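Local structure of RING finger protein unkempt homolog (Mus musculus, 5ELH) at residues Arg42-Arg47 with Thr87-Leu93; Tyr55-Cys61 with Cys77-Arg82. The protein binds RNA sequence-specifically through clustered CCCH zinc fingers and represses translation to set and maintain the early shape of embryonic cortical neurons. All coordinates share one frame; numbering follows the deposited sequence.

Interaction 1: Arg42-Arg47 with Thr87-Leu93; sequences RRRSIR and TERRYHL
Arg-42 lays one face of its guanidinium over Tyr-91 CB, which sits 3.5 Å above the centre of that plane. This places the extended 42-47 segment against the short helix 87-90 and the turn after it, in the cluster of CCCH zinc fingers. Arg-42 CB packs on Glu-88 CG. Arg-42 NH1 bonds to Phe-11 O, just past the helix of residues 3-10, and NH2 bonds to Leu-8 O within that helix. A water also accepts from Arg-42 NH2 and donates to Glu-88 O.

The polar centre is the salt bridge of Arg-43 with Glu-88. The arginine grips the carboxylate side-on, with the two planes 28° apart. Arg-43 NE reaches Glu-88 OE2 at 2.8 Å, and Arg-43 NH2 reaches Glu-88 OE1 at 2.9 Å on its syn side. Arg-43 N adds a third bond, to Glu-88 OE2 at 3.0 Å, on the anti side. Both donors to OE2 come from the same face of the carboxylate. Three bonds therefore fix the rotation of this buried group. Glu-88 OE1 also accepts from His-81 N. Arg-43 NH1 and NH2 bond further to Cys-77 O and Phe-79 O, so the arginine ties helix 87-90 to a zinc-binding loop.

Further along, Ser-45 meets the turn that follows the helix. Its CB stands over the face of the His-92 ring, 3.5 Å from the centroid and 6° off the normal. His-92 NE2 also bonds to Tyr-55 O. Ser-45 OG lies between its backbone N and carbonyl carbon (chi1 72°), and this turns it to the Leu-93 backbone. There Leu-93 N donates to Ser-45 OG at 2.9 Å.

Interaction 2: Tyr55-Cys61 with Cys77-Arg82; sequences YSPDVYC and CPFLHR. With ZN (zinc ion), chain E.
Both cysteines set SG anti to their own backbone N, Cys-61 at chi1 -177° and Cys-77 at -176°, which aims the two sulfurs at one zinc ion. Cys-61 SG binds the zinc at 2.2 Å, Cys-77 SG at 2.3 Å and His-81 NE2 at 2.1 Å. Cys-71 completes this CCCH site. Cys-61 CB lies in the plane of the His-81 ring, at its edge. Next to the site the backbones form a single beta bridge between Tyr-60 and Leu-80. Leu-80 N donates to Val-59 O, and Cys-61 N donates to Leu-80 O at 2.6 Å.

The Tyr-60 ring is sandwiched. Leu-80 CD2 rests on one face, 3.6 Å from the centroid. On the opposite face the Arg-82 guanidinium stacks with planes 22° apart and CZ 3.7 Å from the centroid, a cation-pi contact. Tyr-60 OH bonds to Asp-86. An alanine in place of Tyr-60 would probably leave the Arg-82 guanidinium free to turn and Asp-86 without its hydroxyl partner. Zinc, backbone hydrogen bonds and the cation-pi stack all cross between the segments, so the fold of this small finger, which has no regular helix or strand here, probably depends on the metal.

Interaction 2 is nested in the loop that interaction 1 closes, and their centres lie about 9 Å apart. Arg-43 joins them. Arg-43 O is 2.6 Å from Tyr-55 OH, a probable hydrogen bond. Arg-43 NH2 packs 3.3 Å from His-81 ND1. The nearest atom of the Arg-43 side chain is about 5 Å from the zinc ion of interaction 2. It is thus a second-shell neighbour of the metal site in 55-61 with 77-82. Glu-88 OE1 packs 3.5 Å from Tyr-55 CE1. A salt bridge between Asp-58 and Arg-89 adds another tie between the helix and the finger.

Interaction 1: Arg42-Arg47 with Thr87-Leu93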
loop_
_atom_site.group_PDB
_atom_site.type_symbol
_atom_site.label_atom_id
_atom_site.label_comp_id
_atom_site.label_asym_id
_atom_site.label_seq_id
_atom_site.Cartn_x
_atom_site.Cartn_y
_atom_site.Cartn_z
ATOM N N ARG A 42 -14.655 1.306 2.337
ATOM C CA ARG A 42 -14.448 2.728 2.596
ATOM C C ARG A 42 -13.553 3.358 1.531
ATOM O O ARG A 42 -12.644 2.716 0.994
ATOM C CB ARG A 42 -13.875 2.968 4.000
ATOM C CG ARG A 42 -12.547 2.315 4.262
ATOM C CD ARG A 42 -11.947 2.832 5.566
ATOM N NE ARG A 42 -11.296 4.128 5.405
ATOM C CZ ARG A 42 -9.991 4.307 5.206
ATOM N NH1 ARG A 42 -9.161 3.270 5.125
ATOM N NH2 ARG A 42 -9.510 5.533 5.100
ATOM N N ARG A 43 -13.855 4.611 1.194
ATOM C CA ARG A 43 -12.962 5.437 0.402
ATOM C C ARG A 43 -11.878 6.022 1.298
ATOM O O ARG A 43 -12.167 6.517 2.381
ATOM C CB ARG A 43 -13.726 6.612 -0.207
ATOM C CG ARG A 43 -14.892 6.234 -1.099
ATOM C CD ARG A 43 -15.705 7.467 -1.415
ATOM N NE ARG A 43 -16.422 7.974 -0.248
ATOM C CZ ARG A 43 -16.946 9.192 -0.153
ATOM N NH1 ARG A 43 -16.843 10.054 -1.163
ATOM N NH2 ARG A 43 -17.581 9.553 0.951
ATOM N N ARG A 44 -10.637 5.972 0.831
ATOM C CA ARG A 44 -9.527 6.631 1.504
ATOM C C ARG A 44 -9.829 8.122 1.603
ATOM O O ARG A 44 -10.233 8.726 0.611
ATOM C CB ARG A 44 -8.249 6.418 0.694
ATOM C CG ARG A 44 -7.005 6.959 1.355
ATOM C CD ARG A 44 -5.776 6.851 0.455
ATOM N NE ARG A 44 -4.590 7.373 1.139
ATOM C CZ ARG A 44 -3.382 7.490 0.593
ATOM N NH1 ARG A 44 -3.180 7.123 -0.666
ATOM N NH2 ARG A 44 -2.373 7.975 1.312
ATOM N N SER A 45 -9.679 8.706 2.792
ATOM C CA SER A 45 -9.806 10.162 2.925
ATOM C C SER A 45 -8.504 10.791 2.450
ATOM O O SER A 45 -7.441 10.182 2.565
ATOM C CB SER A 45 -10.155 10.598 4.358
ATOM O OG SER A 45 -9.067 10.451 5.267
ATOM N N ILE A 46 -8.599 12.009 1.914
ATOM C CA ILE A 46 -7.501 12.653 1.206
ATOM C C ILE A 46 -7.548 14.148 1.486
ATOM O O ILE A 46 -8.603 14.765 1.346
ATOM C CB ILE A 46 -7.666 12.533 -0.339
ATOM C CG1 ILE A 46 -7.933 11.090 -0.787
ATOM C CG2 ILE A 46 -6.451 13.104 -1.061
ATOM C CD1 ILE A 46 -6.754 10.168 -0.684
ATOM N N ARG A 47 -6.420 14.726 1.879
ATOM C CA ARG A 47 -6.308 16.183 1.977
ATOM C C ARG A 47 -5.818 16.701 0.641
ATOM O O ARG A 47 -4.697 16.409 0.225
ATOM C CB ARG A 47 -5.343 16.598 3.095
ATOM C CG ARG A 47 -5.152 18.120 3.220
ATOM C CD ARG A 47 -4.075 18.496 4.236
ATOM N NE ARG A 47 -3.780 19.935 4.216
ATOM C CZ ARG A 47 -2.890 20.520 3.412
ATOM N NH1 ARG A 47 -2.191 19.803 2.537
ATOM N NH2 ARG A 47 -2.698 21.836 3.474
ATOM N N THR A 87 -16.859 3.115 9.086
ATOM C CA THR A 87 -15.423 3.079 8.850
ATOM C C THR A 87 -14.859 4.272 8.079
ATOM O O THR A 87 -13.663 4.531 8.171
ATOM C CB THR A 87 -14.989 1.776 8.150
ATOM O OG1 THR A 87 -15.711 1.618 6.927
ATOM C CG2 THR A 87 -15.242 0.568 9.057
ATOM N N GLU A 88 -15.673 5.001 7.316
ATOM C CA GLU A 88 -15.131 6.170 6.632
ATOM C C GLU A 88 -14.769 7.252 7.651
ATOM O O GLU A 88 -13.756 7.928 7.511
ATOM C CB GLU A 88 -16.076 6.712 5.546
ATOM C CG GLU A 88 -16.004 5.901 4.255
ATOM C CD GLU A 88 -16.548 6.642 3.034
ATOM O OE1 GLU A 88 -17.149 7.733 3.187
ATOM O OE2 GLU A 88 -16.345 6.130 1.916
ATOM N N ARG A 89 -15.590 7.405 8.683
ATOM C CA ARG A 89 -15.324 8.405 9.713
ATOM C C ARG A 89 -14.189 7.954 10.626
ATOM O O ARG A 89 -13.285 8.720 10.940
ATOM C CB ARG A 89 -16.588 8.650 10.540
ATOM C CG ARG A 89 -16.374 9.533 11.750
ATOM C CD ARG A 89 -17.155 10.815 11.726
ATOM N NE ARG A 89 -18.171 10.824 12.762
ATOM C CZ ARG A 89 -18.515 11.884 13.486
ATOM N NH1 ARG A 89 -17.943 13.061 13.288
ATOM N NH2 ARG A 89 -19.444 11.756 14.422
ATOM N N ARG A 90 -14.242 6.697 11.042
ATOM C CA ARG A 90 -13.309 6.185 12.034
ATOM C C ARG A 90 -11.870 6.098 11.521
ATOM O O ARG A 90 -10.924 6.177 12.304
ATOM C CB ARG A 90 -13.799 4.821 12.530
ATOM C CG ARG A 90 -14.958 4.922 13.521
ATOM C CD ARG A 90 -15.632 3.578 13.802
ATOM N NE ARG A 90 -14.691 2.510 14.141
ATOM C CZ ARG A 90 -14.278 2.217 15.374
ATOM N NH1 ARG A 90 -14.707 2.922 16.417
ATOM N NH2 ARG A 90 -13.423 1.216 15.566
ATOM N N TYR A 91 -11.703 5.928 10.214
ATOM C CA TYR A 91 -10.375 5.816 9.615
ATOM C C TYR A 91 -10.030 7.054 8.790
ATOM O O TYR A 91 -9.106 7.044 7.977
ATOM C CB TYR A 91 -10.260 4.523 8.807
ATOM C CG TYR A 91 -10.408 3.330 9.726
ATOM C CD1 TYR A 91 -11.660 2.794 9.994
ATOM C CD2 TYR A 91 -9.312 2.797 10.386
ATOM C CE1 TYR A 91 -11.815 1.735 10.849
ATOM C CE2 TYR A 91 -9.454 1.742 11.244
ATOM C CZ TYR A 91 -10.711 1.210 11.479
ATOM O OH TYR A 91 -10.875 0.149 12.341
ATOM N N HIS A 92 -10.765 8.125 9.048
ATOM C CA HIS A 92 -10.523 9.416 8.405
ATOM C C HIS A 92 -9.268 10.070 8.984
ATOM O O HIS A 92 -8.947 9.897 10.175
ATOM C CB HIS A 92 -11.731 10.327 8.628
ATOM C CG HIS A 92 -11.879 11.422 7.616
ATOM N ND1 HIS A 92 -11.029 12.507 7.555
ATOM C CD2 HIS A 92 -12.803 11.613 6.646
ATOM C CE1 HIS A 92 -11.409 13.306 6.572
ATOM N NE2 HIS A 92 -12.490 12.794 6.014
ATOM N N LEU A 93 -8.560 10.806 8.133
ATOM C CA LEU A 93 -7.373 11.572 8.537
ATOM C C LEU A 93 -7.640 12.489 9.732
ATOM O O LEU A 93 -6.770 12.709 10.569
ATOM C CB LEU A 93 -6.853 12.399 7.354
ATOM C CG LEU A 93 -6.094 11.599 6.291
ATOM C CD1 LEU A 93 -6.008 12.372 4.978
ATOM C CD2 LEU A 93 -4.710 11.222 6.797
HETATM O O HOH W 1 -11.918 7.229 5.805
HETATM O O HOH W 2 -8.265 7.968 5.612
#

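Interaction 2: Tyr55-Cys61 with Cys77-Arg82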
loop_
_atom_site.group_PDB
_atom_site.type_symbol
_atom_site.label_atom_id
_atom_site.label_comp_id
_atom_site.label_asym_id
_atom_site.label_seq_id
_atom_site.Cartn_x
_atom_site.Cartn_y
_atom_site.Cartn_z
ATOM N N TYR A 55 -13.697 14.313 1.131
ATOM C CA TYR A 55 -15.017 14.277 1.738
ATOM C C TYR A 55 -14.969 14.585 3.231
ATOM O O TYR A 55 -13.964 14.329 3.902
ATOM C CB TYR A 55 -15.709 12.931 1.490
ATOM C CG TYR A 55 -15.046 11.710 2.119
ATOM C CD1 TYR A 55 -15.341 11.330 3.410
ATOM C CD2 TYR A 55 -14.163 10.918 1.390
ATOM C CE1 TYR A 55 -14.760 10.205 3.975
ATOM C CE2 TYR A 55 -13.572 9.802 1.942
ATOM C CZ TYR A 55 -13.874 9.447 3.241
ATOM O OH TYR A 55 -13.289 8.332 3.811
ATOM N N SER A 56 -16.079 15.117 3.733
ATOM C CA SER A 56 -16.194 15.566 5.113
ATOM C C SER A 56 -16.094 14.429 6.118
ATOM O O SER A 56 -16.599 13.334 5.878
ATOM C CB SER A 56 -17.537 16.269 5.301
ATOM O OG SER A 56 -17.814 16.486 6.668
ATOM N N PRO A 57 -15.440 14.683 7.257
ATOM C CA PRO A 57 -15.468 13.700 8.345
ATOM C C PRO A 57 -16.662 13.881 9.279
ATOM O O PRO A 57 -16.737 13.195 10.294
ATOM C CB PRO A 57 -14.184 14.013 9.111
ATOM C CG PRO A 57 -13.998 15.458 8.927
ATOM C CD PRO A 57 -14.498 15.782 7.540
ATOM N N ASP A 58 -17.576 14.788 8.958
ATOM C CA ASP A 58 -18.646 15.132 9.886
ATOM C C ASP A 58 -20.042 15.136 9.262
ATOM O O ASP A 58 -20.992 14.670 9.893
ATOM C CB ASP A 58 -18.352 16.492 10.527
ATOM C CG ASP A 58 -17.137 16.455 11.437
ATOM O OD1 ASP A 58 -17.077 15.554 12.292
ATOM O OD2 ASP A 58 -16.241 17.314 11.294
ATOM N N VAL A 59 -20.183 15.662 8.045
ATOM C CA VAL A 59 -21.517 15.763 7.450
ATOM C C VAL A 59 -21.809 14.568 6.522
ATOM O O VAL A 59 -21.140 14.348 5.515
ATOM C CB VAL A 59 -21.798 17.162 6.796
ATOM C CG1 VAL A 59 -20.535 18.007 6.707
ATOM C CG2 VAL A 59 -22.485 17.031 5.445
ATOM N N TYR A 60 -22.807 13.787 6.917
ATOM C CA TYR A 60 -23.133 12.530 6.247
ATOM C C TYR A 60 -23.925 12.748 4.950
ATOM O O TYR A 60 -24.855 13.553 4.893
ATOM C CB TYR A 60 -23.923 11.616 7.191
ATOM C CG TYR A 60 -23.078 10.883 8.223
ATOM C CD1 TYR A 60 -22.427 9.693 7.905
ATOM C CD2 TYR A 60 -22.943 11.376 9.513
ATOM C CE1 TYR A 60 -21.659 9.014 8.852
ATOM C CE2 TYR A 60 -22.179 10.706 10.463
ATOM C CZ TYR A 60 -21.536 9.530 10.127
ATOM O OH TYR A 60 -20.781 8.871 11.077
ATOM N N CYS A 61 -23.533 12.014 3.918
ATOM C CA CYS A 61 -24.264 11.946 2.655
ATOM C C CYS A 61 -25.656 11.380 2.875
ATOM O O CYS A 61 -25.795 10.331 3.497
ATOM C CB CYS A 61 -23.489 11.019 1.718
ATOM S SG CYS A 61 -24.125 10.812 0.030
ATOM N N CYS A 77 -18.006 12.149 -4.178
ATOM C CA CYS A 77 -18.977 12.705 -3.246
ATOM C C CYS A 77 -18.241 13.398 -2.112
ATOM O O CYS A 77 -17.376 12.783 -1.487
ATOM C CB CYS A 77 -19.865 11.612 -2.667
ATOM S SG CYS A 77 -21.157 12.255 -1.597
ATOM N N PRO A 78 -18.572 14.678 -1.848
ATOM C CA PRO A 78 -17.863 15.421 -0.800
ATOM C C PRO A 78 -18.380 15.164 0.608
ATOM O O PRO A 78 -17.903 15.799 1.558
ATOM C CB PRO A 78 -18.117 16.879 -1.173
ATOM C CG PRO A 78 -19.445 16.860 -1.842
ATOM C CD PRO A 78 -19.541 15.527 -2.563
ATOM N N PHE A 79 -19.334 14.251 0.744
ATOM C CA PHE A 79 -19.927 13.945 2.033
ATOM C C PHE A 79 -19.561 12.548 2.522
ATOM O O PHE A 79 -19.105 11.689 1.767
ATOM C CB PHE A 79 -21.443 14.101 1.967
ATOM C CG PHE A 79 -21.883 15.445 1.454
ATOM C CD1 PHE A 79 -21.629 16.596 2.178
ATOM C CD2 PHE A 79 -22.547 15.554 0.249
ATOM C CE1 PHE A 79 -22.024 17.824 1.711
ATOM C CE2 PHE A 79 -22.953 16.781 -0.219
ATOM C CZ PHE A 79 -22.692 17.915 0.513
ATOM N N LEU A 80 -19.780 12.350 3.810
ATOM C CA LEU A 80 -19.395 11.138 4.499
ATOM C C LEU A 80 -20.419 10.021 4.297
ATOM O O LEU A 80 -21.622 10.258 4.370
ATOM C CB LEU A 80 -19.280 11.479 5.980
ATOM C CG LEU A 80 -18.814 10.390 6.930
ATOM C CD1 LEU A 80 -17.420 9.914 6.564
ATOM C CD2 LEU A 80 -18.865 10.949 8.338
ATOM N N HIS A 81 -19.935 8.806 4.040
ATOM C CA HIS A 81 -20.805 7.650 3.867
ATOM C C HIS A 81 -20.804 6.790 5.106
ATOM O O HIS A 81 -19.750 6.492 5.664
ATOM C CB HIS A 81 -20.366 6.844 2.651
ATOM C CG HIS A 81 -20.516 7.595 1.364
ATOM N ND1 HIS A 81 -19.873 7.234 0.198
ATOM C CD2 HIS A 81 -21.234 8.704 1.066
ATOM C CE1 HIS A 81 -20.194 8.080 -0.760
ATOM N NE2 HIS A 81 -21.020 8.985 -0.260
ATOM N N ARG A 82 -21.998 6.417 5.542
ATOM C CA ARG A 82 -22.156 5.567 6.707
ATOM C C ARG A 82 -21.979 4.112 6.285
ATOM O O ARG A 82 -22.929 3.352 6.172
ATOM C CB ARG A 82 -23.517 5.798 7.354
ATOM C CG ARG A 82 -23.528 5.514 8.845
ATOM C CD ARG A 82 -24.909 5.717 9.435
ATOM N NE ARG A 82 -25.479 7.028 9.121
ATOM C CZ ARG A 82 -25.315 8.122 9.858
ATOM N NH1 ARG A 82 -24.580 8.094 10.965
ATOM N NH2 ARG A 82 -25.888 9.256 9.482
HETATM ZN ZN ZN E . -22.322 10.295 -1.190
HETATM O O HOH W 3 -24.221 8.111 4.503
#